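Local coordinates for GDSL-like Lipase/Acylhydrolase family protein (Neisseria meningitidis, PDB 4K9S), which probably acts as a peptidoglycan O-acetylesterase, an SGNH (GDSL-like) hydrolase that would remove O-acetyl groups from the meningococcal cell wall, at residues A[120-125]-A[233-238]. Numbering follows the deposited sequence.
Sequences FPLGGI and NDLAQT
Leu-122 leans on one face of helix 231-238, with its CB beside Asp-234, its CG over the start of Leu-235 and its CD1 toward Thr-238. Leu-122 CB meets Asp-234 CB at 3.5 Å. Setting CG anti to the backbone N (chi1 -164°) carries Leu-122 CG over Leu-235, 3.9 Å from Leu-235 N, and leaves Leu-122 CD1 4.3 Å from Thr-238 CG2. Beside this apolar seam, the side chain of Asp-234 points at the loop. Asp-234 OD2 accepts a hydrogen bond from Leu-122 N at 3.2 Å; the N-H...O angle is 158°, and the donor approaches on the anti side, 26° out of the carboxylate plane. Asp-234 OD2 also lies 3.5 Å from Pro-121 CB. Both oxygens of this buried acid have partners, and the salt bridge of OD1 to Arg-228 probably offsets much of its charge. The gripped N-H belongs to the second residue of a type II beta turn, Pro-121 to Gly-124, closed by the hydrogen bond from Gly-124 N to Pro-121 O. This turn leads into strand 125-128 of the beta-rich part inserted between strands 53-60 and 208-215; the contact thus joins that part to a helix of the SGNH-hydrolase alpha/beta fold.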
ATOM      1  N   PHE A 120     -15.444  -3.183   5.903  1.00  8.38           N
ATOM      2  CA  PHE A 120     -14.179  -3.241   5.165  1.00  9.79           C
ATOM      3  C   PHE A 120     -13.054  -3.934   5.921  1.00  9.63           C
ATOM      4  O   PHE A 120     -12.788  -3.607   7.075  1.00 13.48           O
ATOM      5  CB  PHE A 120     -13.675  -1.828   4.844  1.00 11.60           C
ATOM      6  CG  PHE A 120     -14.587  -1.029   3.960  1.00 10.50           C
ATOM      7  CD1 PHE A 120     -14.669  -1.299   2.602  1.00  7.64           C
ATOM      8  CD2 PHE A 120     -15.325   0.025   4.483  1.00 10.05           C
ATOM      9  CE1 PHE A 120     -15.499  -0.559   1.785  1.00  8.70           C
ATOM     10  CE2 PHE A 120     -16.145   0.788   3.668  1.00 10.85           C
ATOM     11  CZ  PHE A 120     -16.232   0.492   2.310  1.00 10.18           C
ATOM     12  N   PRO A 121     -12.356  -4.855   5.253  1.00  9.77           N
ATOM     13  CA  PRO A 121     -11.098  -5.352   5.805  1.00  9.91           C
ATOM     14  C   PRO A 121     -10.009  -4.303   5.621  1.00 11.61           C
ATOM     15  O   PRO A 121     -10.271  -3.277   4.996  1.00 13.18           O
ATOM     16  CB  PRO A 121     -10.814  -6.591   4.961  1.00  9.72           C
ATOM     17  CG  PRO A 121     -11.477  -6.314   3.660  1.00 15.09           C
ATOM     18  CD  PRO A 121     -12.703  -5.506   3.976  1.00 10.29           C
ATOM     19  N   LEU A 122      -8.830  -4.536   6.190  1.00  8.56           N
ATOM     20  CA  LEU A 122      -7.703  -3.617   6.066  1.00 10.51           C
ATOM     21  C   LEU A 122      -7.522  -3.248   4.593  1.00 10.32           C
ATOM     22  O   LEU A 122      -7.446  -4.133   3.748  1.00 12.66           O
ATOM     23  CB  LEU A 122      -6.453  -4.315   6.613  1.00 11.29           C
ATOM     24  CG  LEU A 122      -5.109  -3.692   7.009  1.00 14.66           C
ATOM     25  CD1 LEU A 122      -4.064  -3.883   5.904  1.00 12.30           C
ATOM     26  CD2 LEU A 122      -5.205  -2.238   7.437  1.00  9.47           C
ATOM     27  N   GLY A 123      -7.505  -1.957   4.275  1.00 10.47           N
ATOM     28  CA  GLY A 123      -7.321  -1.524   2.896  1.00  8.80           C
ATOM     29  C   GLY A 123      -8.449  -0.661   2.354  1.00 10.05           C
ATOM     30  O   GLY A 123      -8.248   0.135   1.422  1.00  6.03           O
ATOM     31  N   GLY A 124      -9.636  -0.816   2.943  1.00  9.64           N
ATOM     32  CA  GLY A 124     -10.798  -0.026   2.571  1.00  6.12           C
ATOM     33  C   GLY A 124     -11.475  -0.479   1.294  1.00  6.36           C
ATOM     34  O   GLY A 124     -12.220   0.272   0.681  1.00  8.30           O
ATOM     35  N   ILE A 125     -11.226  -1.717   0.890  1.00  7.15           N
ATOM     36  CA  ILE A 125     -11.692  -2.189  -0.401  1.00  6.54           C
ATOM     37  C   ILE A 125     -12.336  -3.569  -0.316  1.00 10.45           C
ATOM     38  O   ILE A 125     -11.761  -4.494   0.246  1.00  9.24           O
ATOM     39  CB  ILE A 125     -10.543  -2.221  -1.406  1.00  7.26           C
ATOM     40  CG1 ILE A 125     -10.154  -0.784  -1.783  1.00  7.00           C
ATOM     41  CG2 ILE A 125     -10.926  -3.051  -2.649  1.00  9.58           C
ATOM     42  CD1 ILE A 125      -9.112  -0.681  -2.874  1.00  8.29           C
ATOM     43  N   ASN A 233      -5.923  -7.226  12.969  1.00 15.08           N
ATOM     44  CA  ASN A 233      -5.821  -8.659  12.752  1.00 15.21           C
ATOM     45  C   ASN A 233      -5.559  -8.919  11.281  1.00 14.46           C
ATOM     46  O   ASN A 233      -4.779  -9.804  10.938  1.00 13.34           O
ATOM     47  CB  ASN A 233      -7.090  -9.380  13.184  1.00 13.56           C
ATOM     48  CG  ASN A 233      -7.324  -9.316  14.688  1.00 21.56           C
ATOM     49  OD1 ASN A 233      -6.473  -8.846  15.460  1.00 21.93           O
ATOM     50  ND2 ASN A 233      -8.478  -9.821  15.117  1.00 19.93           N
ATOM     51  N   ASP A 234      -6.199  -8.134  10.412  1.00 13.79           N
ATOM     52  CA  ASP A 234      -5.963  -8.261   8.971  1.00 13.82           C
ATOM     53  C   ASP A 234      -4.521  -7.922   8.628  1.00 11.96           C
ATOM     54  O   ASP A 234      -3.846  -8.685   7.942  1.00 11.17           O
ATOM     55  CB  ASP A 234      -6.919  -7.391   8.154  1.00 11.05           C
ATOM     56  CG  ASP A 234      -8.354  -7.854   8.246  1.00 11.34           C
ATOM     57  OD1 ASP A 234      -8.587  -9.054   8.481  1.00 13.34           O
ATOM     58  OD2 ASP A 234      -9.256  -7.015   8.088  1.00 14.79           O
ATOM     59  N   LEU A 235      -4.050  -6.781   9.120  1.00 11.20           N
ATOM     60  CA  LEU A 235      -2.652  -6.411   8.955  1.00 11.85           C
ATOM     61  C   LEU A 235      -1.697  -7.553   9.326  1.00 11.21           C
ATOM     62  O   LEU A 235      -0.778  -7.862   8.574  1.00 12.90           O
ATOM     63  CB  LEU A 235      -2.322  -5.154   9.755  1.00 10.96           C
ATOM     64  CG  LEU A 235      -0.875  -4.678   9.661  1.00  9.46           C
ATOM     65  CD1 LEU A 235      -0.508  -4.282   8.223  1.00  8.35           C
ATOM     66  CD2 LEU A 235      -0.627  -3.544  10.635  1.00  8.39           C
ATOM     67  N   ALA A 236      -1.934  -8.199  10.461  1.00  9.94           N
ATOM     68  CA  ALA A 236      -1.101  -9.331  10.867  1.00 11.57           C
ATOM     69  C   ALA A 236      -1.093 -10.438   9.830  1.00 10.57           C
ATOM     70  O   ALA A 236      -0.085 -11.114   9.647  1.00 16.45           O
ATOM     71  CB  ALA A 236      -1.541  -9.884  12.218  1.00  9.11           C
ATOM     72  N   GLN A 237      -2.221 -10.622   9.156  1.00 11.32           N
ATOM     73  CA  GLN A 237      -2.344 -11.676   8.157  1.00 14.78           C
ATOM     74  C   GLN A 237      -1.669 -11.363   6.816  1.00 15.03           C
ATOM     75  O   GLN A 237      -1.408 -12.276   6.036  1.00 19.47           O
ATOM     76  CB  GLN A 237      -3.812 -12.064   7.955  1.00 11.28           C
ATOM     77  CG  GLN A 237      -4.474 -12.497   9.244  1.00 13.76           C
ATOM     78  CD  GLN A 237      -5.320 -13.737   9.093  1.00 21.68           C
ATOM     79  OE1 GLN A 237      -4.855 -14.770   8.611  1.00 25.51           O
ATOM     80  NE2 GLN A 237      -6.575 -13.644   9.509  1.00 21.10           N
ATOM     81  N   THR A 238      -1.376 -10.092   6.554  1.00 10.06           N
ATOM     82  CA  THR A 238      -0.688  -9.710   5.321  1.00 11.47           C
ATOM     83  C   THR A 238       0.771 -10.172   5.313  1.00 14.34           C
ATOM     84  O   THR A 238       1.388 -10.278   4.254  1.00 16.71           O
ATOM     85  CB  THR A 238      -0.709  -8.182   5.089  1.00  8.91           C
ATOM     86  OG1 THR A 238       0.129  -7.535   6.059  1.00 11.02           O
ATOM     87  CG2 THR A 238      -2.124  -7.653   5.210  1.00 10.66           C
TER